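Local coordinates for protein orotidine 5'-phosphate decarboxylase (Pyrococcus horikoshii, PDB 2CZE) that probably catalyses the decarboxylation of orotidine 5'-monophosphate to UMP, the last step of de novo UMP synthesis, at residues 27-32 with 53-58; 59-64 with 86-91; 164-169 with 184-189; 170-175 with 202-207. All coordinates share one frame; numbering follows the deposited sequence.

Contact 1: residues 27-32 with 53-58. With U5P (uridine-5'-monophosphate), chain C.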
# COMPACT_ATOMS: atom_id res chain seq x y z
N MET A 27 -9.20 16.99 11.01
CA MET A 27 -8.66 15.65 11.24
C MET A 27 -7.17 15.62 10.94
O MET A 27 -6.63 16.56 10.39
CB MET A 27 -9.33 14.62 10.31
CG MET A 27 -10.81 14.37 10.54
SD MET A 27 -11.35 12.98 9.48
CE MET A 27 -13.12 13.33 9.29
N ILE A 28 -6.53 14.52 11.31
CA ILE A 28 -5.12 14.30 11.03
C ILE A 28 -5.01 13.04 10.18
O ILE A 28 -5.71 12.04 10.45
CB ILE A 28 -4.32 14.08 12.33
CG1 ILE A 28 -4.32 15.39 13.13
CG2 ILE A 28 -2.90 13.57 12.00
CD1 ILE A 28 -3.70 15.26 14.51
N LYS A 29 -4.16 13.06 9.16
CA LYS A 29 -3.98 11.89 8.31
C LYS A 29 -2.56 11.37 8.49
O LYS A 29 -1.60 12.13 8.33
CB LYS A 29 -4.21 12.25 6.83
CG LYS A 29 -4.18 11.04 5.88
CD LYS A 29 -4.48 11.42 4.42
CE LYS A 29 -3.26 12.06 3.73
NZ LYS A 29 -2.13 11.10 3.54
N VAL A 30 -2.42 10.10 8.87
CA VAL A 30 -1.10 9.51 9.03
C VAL A 30 -0.88 8.55 7.86
O VAL A 30 -1.82 7.94 7.37
CB VAL A 30 -0.94 8.77 10.39
CG1 VAL A 30 -1.46 9.66 11.53
CG2 VAL A 30 -1.63 7.44 10.36
N ASN A 31 0.37 8.42 7.41
CA ASN A 31 0.69 7.56 6.28
C ASN A 31 1.85 6.67 6.75
O ASN A 31 2.28 6.76 7.90
CB ASN A 31 1.10 8.44 5.08
CG ASN A 31 0.91 7.75 3.73
OD1 ASN A 31 1.18 6.55 3.57
ND2 ASN A 31 0.48 8.53 2.73
N TRP A 32 2.35 5.81 5.87
CA TRP A 32 3.42 4.90 6.27
C TRP A 32 4.70 5.56 6.80
O TRP A 32 5.37 5.01 7.68
CB TRP A 32 3.77 3.95 5.11
CG TRP A 32 2.65 3.00 4.78
CD1 TRP A 32 1.99 2.88 3.59
CD2 TRP A 32 2.09 2.00 5.65
NE1 TRP A 32 1.06 1.87 3.66
CE2 TRP A 32 1.09 1.31 4.91
CE3 TRP A 32 2.32 1.62 6.98
CZ2 TRP A 32 0.34 0.26 5.45
CZ3 TRP A 32 1.57 0.57 7.52
CH2 TRP A 32 0.59 -0.09 6.75
N GLU A 53 -10.15 13.30 14.93
CA GLU A 53 -10.15 11.96 14.36
C GLU A 53 -8.90 11.73 13.54
O GLU A 53 -8.31 12.70 13.02
CB GLU A 53 -11.39 11.76 13.50
CG GLU A 53 -12.65 11.57 14.32
CD GLU A 53 -13.83 11.23 13.46
OE1 GLU A 53 -14.16 12.04 12.58
OE2 GLU A 53 -14.42 10.15 13.65
N ILE A 54 -8.50 10.47 13.40
CA ILE A 54 -7.31 10.12 12.64
C ILE A 54 -7.61 9.22 11.44
O ILE A 54 -8.27 8.19 11.57
CB ILE A 54 -6.28 9.35 13.50
CG1 ILE A 54 -5.98 10.10 14.81
CG2 ILE A 54 -5.01 9.13 12.68
CD1 ILE A 54 -5.49 11.53 14.62
N ILE A 55 -7.10 9.62 10.28
CA ILE A 55 -7.25 8.83 9.06
C ILE A 55 -5.90 8.14 8.81
O ILE A 55 -4.86 8.80 8.80
CB ILE A 55 -7.53 9.72 7.83
CG1 ILE A 55 -8.86 10.46 7.98
CG2 ILE A 55 -7.51 8.86 6.55
CD1 ILE A 55 -9.05 11.59 6.93
N ALA A 56 -5.92 6.82 8.63
CA ALA A 56 -4.69 6.08 8.34
C ALA A 56 -4.70 5.90 6.83
O ALA A 56 -5.48 5.10 6.30
CB ALA A 56 -4.69 4.71 9.02
N ASP A 57 -3.85 6.67 6.14
CA ASP A 57 -3.76 6.61 4.68
C ASP A 57 -2.78 5.50 4.34
O ASP A 57 -1.60 5.75 4.11
CB ASP A 57 -3.25 7.95 4.13
CG ASP A 57 -3.35 8.05 2.61
OD1 ASP A 57 -3.80 7.07 1.97
OD2 ASP A 57 -2.97 9.10 2.05
N LEU A 58 -3.28 4.27 4.33
CA LEU A 58 -2.44 3.11 4.07
C LEU A 58 -2.43 2.69 2.62
O LEU A 58 -1.55 1.95 2.20
CB LEU A 58 -2.90 1.92 4.92
CG LEU A 58 -3.16 2.16 6.42
CD1 LEU A 58 -3.57 0.82 7.08
CD2 LEU A 58 -1.90 2.71 7.09
N1 U5P C . -2.01 11.48 -1.20
C2 U5P C . -1.81 12.35 -2.28
N3 U5P C . -2.50 12.12 -3.48
C4 U5P C . -3.38 11.04 -3.59
C5 U5P C . -3.57 10.17 -2.52
C6 U5P C . -2.88 10.39 -1.33
O2 U5P C . -1.04 13.31 -2.20
O4 U5P C . -4.00 10.87 -4.64
C1' U5P C . -1.37 11.74 0.12
C2' U5P C . 0.15 11.90 0.03
O2' U5P C . 0.75 10.61 0.19
C3' U5P C . 0.41 12.73 1.29
C4' U5P C . -0.78 13.69 1.26
O3' U5P C . 0.36 11.91 2.46
O4' U5P C . -1.87 12.98 0.64
C5' U5P C . -0.45 14.92 0.42
O5' U5P C . 0.60 15.64 1.08
P U5P C . 1.23 17.00 0.48
O1P U5P C . 2.54 17.26 1.11
O2P U5P C . 0.15 18.16 0.77
O3P U5P C . 1.33 16.83 -1.11
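Lys29 and Asp57 rise from the same face of two neighbouring parallel barrel strands and meet inside the barrel, slanted against each other. Lys29 NZ forms a salt bridge of 2.6 Å to Asp57 OD2, using the anti lone pair of that oxygen. The lysine starts extended and then folds over: the bend at chi3 (78°) and a second at chi4 bring its CD and CE alongside the carboxylate. The same NZ gives a 2.8 Å hydrogen bond to O3' of the bound UMP. Asn31 lies beside Asp57, pointing the same way, with amide and carboxylate planes 36° apart. Asn31 ND2 bonds to Asp62 of the second subunit and weakly to the same O3', while its OD1 takes the backbone N of Trp32. Elsewhere on this face, Met27 and Ile55 cross at about a right angle, with Met27 SD 3.7 Å from Ile55 CD1. Ile28, Val30, Ile54 and Ala56 point to the other face, toward helices 42-50 and 64-76. Where strand 27-31 gives way to helix 32-38, Leu58 CD2 sits over one face of the Trp32 ring. Trp32 NE1 bonds to Leu58 O at 3.0 Å, with the acceptor tilted 28° out of the ring plane. Trp32 also stacks on Trp32 of the second subunit. Asp57 OD1 pairs with Lys59, the proton donor. One carboxylate therefore meets two lysines, an alternation of charges likely to hold both in place.

Contact 2: residues 59-64 with 86-91; sequences KLADIP and TFVGRD. With U5P (uridine-5'-monophosphate), chain F; U5P (uridine-5'-monophosphate), chain C.
Ala61 and Val88 form the close-packed part of this contact. Ala61 CB meets Val88 CG2 at 3.6 Å. The other branch, Val88 CG1, stands anti to its own backbone N (chi1 171°) and reaches Asp62 O at 3.4 Å. The two methyls of one valine thus cover consecutive residues of the active-site loop. Phe87 is more remote: its CZ approaches Ala61 CB obliquely at 4.3 Å. The partly exposed side lies at Pro64 and Asp91. Here Pro64 CG rests 3.5 Å from Asp91 CG, with the ring set at a slant to the carboxylate. This is plain van der Waals contact; the carboxylate finds its main polar partner in Gly112 of the second subunit. Asp62 leaves the backbone pointing away from segment 86-91. Its OD1 accepts a 2.6 Å hydrogen bond from O2' of the UMP held chiefly by the second subunit. Ile63 N also bonds to Asp62 OD1, at 2.7 Å, on the anti lone pair. Lys59 of the second subunit pairs with this oxygen too, so three partners fix it. Each active site of the dimer therefore borrows an aspartate from its partner. In the fold, the contact joins the loop after strand 53-60 and the first residue of helix 64-76 to the turn 86-89 and the start of helix 90-97. Pro64 also packs on Ser92 and Ala95 of that helix.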
# COMPACT_ATOMS: atom_id res chain seq x y z
N LYS A 59 -3.41 3.16 1.86
CA LYS A 59 -3.52 2.81 0.44
C LYS A 59 -3.48 1.29 0.35
O LYS A 59 -2.79 0.75 -0.50
CB LYS A 59 -2.33 3.38 -0.34
CG LYS A 59 -2.29 4.90 -0.44
CD LYS A 59 -3.40 5.41 -1.33
CE LYS A 59 -3.21 6.86 -1.67
NZ LYS A 59 -3.15 7.69 -0.43
N LEU A 60 -4.22 0.61 1.22
CA LEU A 60 -4.23 -0.85 1.21
C LEU A 60 -4.55 -1.35 -0.18
O LEU A 60 -5.50 -0.89 -0.83
CB LEU A 60 -5.22 -1.39 2.24
CG LEU A 60 -4.85 -1.09 3.69
CD1 LEU A 60 -5.79 -1.86 4.62
CD2 LEU A 60 -3.39 -1.52 3.96
N ALA A 61 -3.76 -2.31 -0.63
CA ALA A 61 -3.89 -2.84 -1.97
C ALA A 61 -3.32 -4.25 -2.06
O ALA A 61 -2.53 -4.57 -2.96
CB ALA A 61 -3.14 -1.90 -2.93
N ASP A 62 -3.73 -5.10 -1.12
CA ASP A 62 -3.26 -6.48 -1.06
C ASP A 62 -4.48 -7.40 -1.19
O ASP A 62 -5.59 -6.93 -1.39
CB ASP A 62 -2.58 -6.72 0.29
CG ASP A 62 -1.42 -7.69 0.20
OD1 ASP A 62 -1.61 -8.80 -0.33
OD2 ASP A 62 -0.32 -7.33 0.67
N ILE A 63 -4.26 -8.71 -1.04
CA ILE A 63 -5.35 -9.67 -1.11
C ILE A 63 -6.21 -9.50 0.15
O ILE A 63 -5.78 -8.93 1.15
CB ILE A 63 -4.82 -11.14 -1.18
CG1 ILE A 63 -4.12 -11.52 0.13
CG2 ILE A 63 -3.87 -11.29 -2.37
CD1 ILE A 63 -3.75 -13.02 0.19
N PRO A 64 -7.45 -10.01 0.11
CA PRO A 64 -8.33 -9.87 1.27
C PRO A 64 -7.73 -10.28 2.62
O PRO A 64 -7.83 -9.54 3.58
CB PRO A 64 -9.54 -10.74 0.89
CG PRO A 64 -9.60 -10.58 -0.61
CD PRO A 64 -8.12 -10.71 -1.00
N THR A 86 -9.13 1.05 -4.75
CA THR A 86 -10.27 0.38 -5.35
C THR A 86 -9.80 -0.57 -6.46
O THR A 86 -10.44 -1.60 -6.72
CB THR A 86 -11.26 1.40 -6.00
OG1 THR A 86 -11.67 2.38 -5.02
CG2 THR A 86 -12.51 0.67 -6.52
N PHE A 87 -8.67 -0.25 -7.09
CA PHE A 87 -8.20 -1.07 -8.22
C PHE A 87 -7.88 -2.54 -7.94
O PHE A 87 -7.88 -3.35 -8.86
CB PHE A 87 -7.02 -0.39 -8.95
CG PHE A 87 -5.68 -0.50 -8.24
CD1 PHE A 87 -5.16 0.58 -7.52
CD2 PHE A 87 -4.90 -1.65 -8.38
CE1 PHE A 87 -3.88 0.52 -6.94
CE2 PHE A 87 -3.61 -1.72 -7.80
CZ PHE A 87 -3.10 -0.64 -7.08
N VAL A 88 -7.63 -2.89 -6.68
CA VAL A 88 -7.31 -4.26 -6.33
C VAL A 88 -8.58 -5.14 -6.25
O VAL A 88 -8.50 -6.35 -6.08
CB VAL A 88 -6.49 -4.30 -5.01
CG1 VAL A 88 -6.33 -5.71 -4.50
CG2 VAL A 88 -5.11 -3.71 -5.27
N GLY A 89 -9.74 -4.52 -6.41
CA GLY A 89 -10.98 -5.28 -6.40
C GLY A 89 -11.86 -5.18 -5.19
O GLY A 89 -11.41 -4.84 -4.09
N ARG A 90 -13.13 -5.53 -5.39
CA ARG A 90 -14.14 -5.47 -4.34
C ARG A 90 -13.86 -6.28 -3.08
O ARG A 90 -14.06 -5.77 -1.96
CB ARG A 90 -15.49 -5.89 -4.91
CG ARG A 90 -16.64 -5.86 -3.91
CD ARG A 90 -17.97 -6.13 -4.61
NE ARG A 90 -19.01 -5.18 -4.23
CZ ARG A 90 -19.66 -5.20 -3.08
NH1 ARG A 90 -19.38 -6.14 -2.18
NH2 ARG A 90 -20.58 -4.28 -2.82
N ASP A 91 -13.41 -7.53 -3.24
CA ASP A 91 -13.16 -8.36 -2.08
C ASP A 91 -12.11 -7.79 -1.12
O ASP A 91 -12.26 -7.90 0.09
CB ASP A 91 -12.78 -9.81 -2.49
CG ASP A 91 -11.58 -9.88 -3.46
OD1 ASP A 91 -11.16 -11.04 -3.76
OD2 ASP A 91 -11.09 -8.82 -3.91
N1 U5P F . 0.45 -11.55 -2.07
C2 U5P F . -0.50 -12.45 -2.57
N3 U5P F . -1.00 -12.28 -3.86
C4 U5P F . -0.56 -11.21 -4.65
C5 U5P F . 0.37 -10.31 -4.16
C6 U5P F . 0.87 -10.48 -2.87
O2 U5P F . -0.87 -13.41 -1.89
O4 U5P F . -1.01 -11.07 -5.79
C1' U5P F . 1.09 -11.79 -0.76
C2' U5P F . 0.08 -11.87 0.39
O2' U5P F . -0.13 -10.55 0.92
C3' U5P F . 0.90 -12.68 1.40
C4' U5P F . 1.55 -13.72 0.48
O3' U5P F . 1.90 -11.86 2.00
O4' U5P F . 1.75 -13.06 -0.79
C5' U5P F . 0.65 -14.94 0.26
O5' U5P F . 0.52 -15.67 1.48
P U5P F . -0.35 -17.02 1.57
O1P U5P F . -1.58 -16.96 0.74
O2P U5P F . -0.64 -17.19 3.14
O3P U5P F . 0.63 -18.22 1.15
N1 U5P C . -2.01 11.48 -1.20
C2 U5P C . -1.81 12.35 -2.28
N3 U5P C . -2.50 12.12 -3.48
C4 U5P C . -3.38 11.04 -3.59
C5 U5P C . -3.57 10.17 -2.52
C6 U5P C . -2.88 10.39 -1.33
O2 U5P C . -1.04 13.31 -2.20
O4 U5P C . -4.00 10.87 -4.64
C1' U5P C . -1.37 11.74 0.12
C2' U5P C . 0.15 11.90 0.03
O2' U5P C . 0.75 10.61 0.19
C3' U5P C . 0.41 12.73 1.29
C4' U5P C . -0.78 13.69 1.26
O3' U5P C . 0.36 11.91 2.46
O4' U5P C . -1.87 12.98 0.64
C5' U5P C . -0.45 14.92 0.42
O5' U5P C . 0.60 15.64 1.08
P U5P C . 1.23 17.00 0.48
O1P U5P C . 2.54 17.26 1.11
O2P U5P C . 0.15 18.16 0.77
O3P U5P C . 1.33 16.83 -1.11

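Contact 3: residues 164-169 with 184-189; sequences IGAQGG and VGRAIY. With U5P (uridine-5'-monophosphate), chain C.
The backbones come closest at Gly165 and Ala187, with CA atoms 5.4 Å apart, where a type I turn from Gly165 to Gly168 faces the first turn of helix 186-189. This is the phosphate-binding site of a TIM barrel, built from the loops after strands 158-161 and 181-184. The UMP phosphate and a water bridge the two segments, beside a few direct side-chain contacts. Arg186 is the main link. Bent at chi3 (-77°), it turns its guanidinium along the phosphate, with O1P near its plane. Arg186 NE bonds to O1P at 2.8 Å, and Arg186 NH2 to O3P. Ala166 CB lies over one face of the group, 3.6 Å from Arg186 NE. Gln167 crosses the arginine at about a right angle, its amide plane turned 46° from the guanidinium. Its NE2 bonds to phosphate O3P at 2.7 Å and to uracil O2 at 2.9 Å, spanning both ends of the nucleotide. Its OE1 bonds to Ser109, which is consistent with NE2 being the end turned to the nucleotide. Backbone N-H groups at the helix start complete the grip: Gly185 N binds O2P and Arg186 N binds O1P. The water donates to O2P at 2.6 Å and to Ile164 O at 2.8 Å, and accepts from Ala166 N and from Ala187 N.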
# COMPACT_ATOMS: atom_id res chain seq x y z
N ILE A 164 -3.18 19.65 -2.37
CA ILE A 164 -3.36 21.07 -2.11
C ILE A 164 -2.06 21.66 -1.56
O ILE A 164 -1.51 21.16 -0.59
CB ILE A 164 -4.48 21.29 -1.07
CG1 ILE A 164 -5.78 20.62 -1.56
CG2 ILE A 164 -4.68 22.80 -0.84
CD1 ILE A 164 -6.32 21.18 -2.87
N GLY A 165 -1.57 22.74 -2.18
CA GLY A 165 -0.35 23.36 -1.70
C GLY A 165 0.88 22.93 -2.49
O GLY A 165 1.11 23.38 -3.61
N ALA A 166 1.66 22.03 -1.91
CA ALA A 166 2.88 21.54 -2.55
C ALA A 166 2.64 21.05 -3.99
O ALA A 166 3.38 21.38 -4.91
CB ALA A 166 3.49 20.41 -1.70
N GLN A 167 1.62 20.23 -4.19
CA GLN A 167 1.37 19.71 -5.54
C GLN A 167 0.73 20.71 -6.50
O GLN A 167 0.50 20.40 -7.67
CB GLN A 167 0.54 18.43 -5.46
CG GLN A 167 1.27 17.31 -4.74
CD GLN A 167 0.40 16.09 -4.58
OE1 GLN A 167 -0.08 15.52 -5.56
NE2 GLN A 167 0.19 15.68 -3.33
N GLY A 168 0.41 21.91 -5.99
CA GLY A 168 -0.16 22.93 -6.85
C GLY A 168 -1.64 23.21 -6.75
O GLY A 168 -2.10 24.25 -7.23
N GLY A 169 -2.40 22.31 -6.15
CA GLY A 169 -3.84 22.53 -6.02
C GLY A 169 -4.20 23.68 -5.08
O GLY A 169 -3.54 23.91 -4.07
N VAL A 184 -3.86 18.58 3.47
CA VAL A 184 -2.68 19.42 3.30
C VAL A 184 -1.54 18.87 4.11
O VAL A 184 -1.67 18.68 5.32
CB VAL A 184 -2.95 20.89 3.73
CG1 VAL A 184 -1.68 21.73 3.50
CG2 VAL A 184 -4.11 21.47 2.93
N GLY A 185 -0.42 18.62 3.44
CA GLY A 185 0.76 18.10 4.10
C GLY A 185 1.89 19.11 4.16
O GLY A 185 1.92 19.97 5.04
N ARG A 186 2.83 19.00 3.21
CA ARG A 186 4.01 19.87 3.18
C ARG A 186 3.76 21.36 3.37
O ARG A 186 4.53 22.03 4.06
CB ARG A 186 4.79 19.61 1.88
CG ARG A 186 5.50 18.23 1.88
CD ARG A 186 5.99 17.83 0.49
NE ARG A 186 4.88 17.37 -0.34
CZ ARG A 186 5.00 17.02 -1.61
NH1 ARG A 186 6.18 17.08 -2.22
NH2 ARG A 186 3.94 16.57 -2.27
N ALA A 187 2.69 21.90 2.76
CA ALA A 187 2.42 23.33 2.90
C ALA A 187 2.26 23.73 4.36
O ALA A 187 2.42 24.90 4.71
CB ALA A 187 1.16 23.73 2.10
N ILE A 188 1.95 22.77 5.23
CA ILE A 188 1.83 23.09 6.64
C ILE A 188 3.02 22.59 7.43
O ILE A 188 3.71 23.38 8.09
CB ILE A 188 0.52 22.54 7.27
CG1 ILE A 188 -0.67 23.33 6.73
CG2 ILE A 188 0.56 22.67 8.81
CD1 ILE A 188 -2.03 22.78 7.14
N TYR A 189 3.32 21.29 7.34
CA TYR A 189 4.43 20.77 8.13
C TYR A 189 5.86 21.17 7.74
O TYR A 189 6.78 21.05 8.53
CB TYR A 189 4.30 19.24 8.29
CG TYR A 189 4.66 18.37 7.11
CD1 TYR A 189 5.99 18.23 6.69
CD2 TYR A 189 3.67 17.65 6.44
CE1 TYR A 189 6.33 17.38 5.64
CE2 TYR A 189 4.00 16.80 5.38
CZ TYR A 189 5.33 16.66 4.99
OH TYR A 189 5.64 15.80 3.96
N1 U5P C . -2.01 11.48 -1.20
C2 U5P C . -1.81 12.35 -2.28
N3 U5P C . -2.50 12.12 -3.48
C4 U5P C . -3.38 11.04 -3.59
C5 U5P C . -3.57 10.17 -2.52
C6 U5P C . -2.88 10.39 -1.33
O2 U5P C . -1.04 13.31 -2.20
O4 U5P C . -4.00 10.87 -4.64
C1' U5P C . -1.37 11.74 0.12
C2' U5P C . 0.15 11.90 0.03
O2' U5P C . 0.75 10.61 0.19
C3' U5P C . 0.41 12.73 1.29
C4' U5P C . -0.78 13.69 1.26
O3' U5P C . 0.36 11.91 2.46
O4' U5P C . -1.87 12.98 0.64
C5' U5P C . -0.45 14.92 0.42
O5' U5P C . 0.60 15.64 1.08
P U5P C . 1.23 17.00 0.48
O1P U5P C . 2.54 17.26 1.11
O2P U5P C . 0.15 18.16 0.77
O3P U5P C . 1.33 16.83 -1.11
O HOH W 1 0.87 20.68 0.75

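Contact 4: residues 170-175 with 202-207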
# COMPACT_ATOMS: atom_id res chain seq x y z
N LYS A 170 -5.27 24.40 -5.41
CA LYS A 170 -5.74 25.52 -4.58
C LYS A 170 -6.91 25.05 -3.71
O LYS A 170 -7.82 24.38 -4.21
CB LYS A 170 -6.19 26.68 -5.47
CG LYS A 170 -5.05 27.28 -6.29
CD LYS A 170 -5.53 28.45 -7.14
CE LYS A 170 -4.39 29.07 -7.92
NZ LYS A 170 -4.87 30.09 -8.87
N ALA A 171 -6.87 25.39 -2.43
CA ALA A 171 -7.91 24.98 -1.49
C ALA A 171 -9.29 25.50 -1.88
O ALA A 171 -10.27 24.75 -1.85
CB ALA A 171 -7.56 25.44 -0.08
N LYS A 172 -9.36 26.77 -2.25
CA LYS A 172 -10.63 27.37 -2.65
C LYS A 172 -11.27 26.65 -3.84
O LYS A 172 -12.48 26.37 -3.83
CB LYS A 172 -10.43 28.85 -3.00
CG LYS A 172 -11.70 29.68 -2.88
CD LYS A 172 -12.22 29.65 -1.43
CE LYS A 172 -13.33 30.67 -1.19
NZ LYS A 172 -14.50 30.47 -2.10
N ASP A 173 -10.47 26.35 -4.86
CA ASP A 173 -10.97 25.66 -6.06
C ASP A 173 -11.52 24.28 -5.72
O ASP A 173 -12.54 23.85 -6.27
CB ASP A 173 -9.85 25.49 -7.09
CG ASP A 173 -9.33 26.81 -7.64
OD1 ASP A 173 -8.37 26.79 -8.44
OD2 ASP A 173 -9.88 27.86 -7.26
N ALA A 174 -10.83 23.57 -4.83
CA ALA A 174 -11.26 22.22 -4.46
C ALA A 174 -12.58 22.23 -3.69
O ALA A 174 -13.44 21.39 -3.92
CB ALA A 174 -10.17 21.54 -3.62
N VAL A 175 -12.73 23.18 -2.77
CA VAL A 175 -13.96 23.28 -1.98
C VAL A 175 -15.14 23.64 -2.90
O VAL A 175 -16.24 23.09 -2.78
CB VAL A 175 -13.83 24.38 -0.90
CG1 VAL A 175 -15.19 24.58 -0.20
CG2 VAL A 175 -12.76 24.00 0.11
N TYR A 202 -7.02 28.18 6.20
CA TYR A 202 -8.30 28.28 6.91
C TYR A 202 -9.02 29.57 6.47
O TYR A 202 -10.24 29.57 6.23
CB TYR A 202 -8.02 28.28 8.42
CG TYR A 202 -9.06 28.90 9.32
CD1 TYR A 202 -9.00 30.26 9.67
CD2 TYR A 202 -10.07 28.13 9.90
CE1 TYR A 202 -9.90 30.83 10.58
CE2 TYR A 202 -10.99 28.69 10.81
CZ TYR A 202 -10.89 30.04 11.14
OH TYR A 202 -11.77 30.61 12.05
N ASP A 203 -8.27 30.65 6.34
CA ASP A 203 -8.84 31.93 5.93
C ASP A 203 -9.28 31.88 4.46
O ASP A 203 -10.34 32.41 4.10
CB ASP A 203 -7.83 33.06 6.12
CG ASP A 203 -7.71 33.50 7.58
OD1 ASP A 203 -8.60 33.18 8.40
OD2 ASP A 203 -6.72 34.19 7.91
N GLU A 204 -8.45 31.25 3.63
CA GLU A 204 -8.77 31.13 2.21
C GLU A 204 -10.10 30.42 2.00
O GLU A 204 -10.94 30.86 1.22
CB GLU A 204 -7.67 30.35 1.48
CG GLU A 204 -8.03 29.99 0.03
CD GLU A 204 -6.98 29.13 -0.66
OE1 GLU A 204 -7.22 28.71 -1.82
OE2 GLU A 204 -5.92 28.88 -0.04
N ILE A 205 -10.29 29.32 2.71
CA ILE A 205 -11.51 28.54 2.60
C ILE A 205 -12.72 29.30 3.14
O ILE A 205 -13.83 29.13 2.65
CB ILE A 205 -11.36 27.19 3.35
CG1 ILE A 205 -10.23 26.38 2.71
CG2 ILE A 205 -12.66 26.41 3.29
CD1 ILE A 205 -9.92 25.06 3.43
N ARG A 206 -12.52 30.14 4.15
CA ARG A 206 -13.62 30.93 4.70
C ARG A 206 -13.93 32.11 3.78
O ARG A 206 -14.94 32.78 3.94
CB ARG A 206 -13.27 31.45 6.10
CG ARG A 206 -13.40 30.40 7.18
CD ARG A 206 -12.88 30.92 8.52
NE ARG A 206 -13.53 32.17 8.92
CZ ARG A 206 -12.88 33.30 9.15
NH1 ARG A 206 -11.56 33.35 9.02
NH2 ARG A 206 -13.54 34.39 9.52
N GLY A 207 -13.04 32.34 2.81
CA GLY A 207 -13.24 33.42 1.86
C GLY A 207 -13.01 34.81 2.42
O GLY A 207 -13.63 35.78 1.97
O HOH W 2 -4.53 26.70 -1.26
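Glu204 reaches across to Lys172 because its side chain is fully extended, with CG opposite the backbone N (chi1 171°) and no bend beyond. This carries the carboxylate to the start of helix 171-177. Glu204 OE1 accepts a 2.9 Å hydrogen bond from Lys172 N. The N-H comes from above the carboxylate plane, 53° out of it. The other oxygen, Glu204 OE2, takes a bond from a water 2.9 Å away. That water in turn accepts from Ala171 N. The glutamate thus serves two N-H groups of the first helical turn, one directly and one through water. A negative group here would probably be favoured by the helix dipole. Lys172 bends at chi2 and chi4 and lies across the last turn of the other helix. Its CD lies 3.2 Å from Glu204 O, and its CE is 4.1 Å from Gly207 CA. Gly207 closes helix 194-206 in a Schellman motif. In the TIM barrel these two helices are neighbours on the outside, on strand 181-184. Their local axes pass 9.1 Å apart at 44°. The inner side of the contact is apolar. Ala171 CB meets Ile205 CG1 at 4.0 Å. Val175 CG2 meets Ile205 CG2, also at 4.0 Å, with the two side chains at about a right angle. Ala171, Val175 and Ile205 all rest on Ile182 of the strand beneath. Lys170 to Lys172 end the substrate-binding segment that begins at Pro162, yet the side chain of Ala171 is about 11 Å from the bound UMP.

Contacts 1, 2 and 3 share one bound UMP. Contact 1 holds its ribose, contact 3 its phosphate and uracil O2, and contact 2 supplies Lys59, the proton donor. Contacts 1 and 2 follow each other on strand 53-60, with centres 18 Å apart. Contact 2 also sends Asp62 to the UMP of the second subunit, so it links the two active sites. Contacts 1 and 3 do not touch; their nearest atoms are about 7 Å apart, with the nucleotide bridging them. Contact 4 adjoins contact 3, centres 13 Å apart. The two meet where Ile164 CG2 packs 3.8 Å from Ala171 N, joining the phosphate loop to helix 171-177.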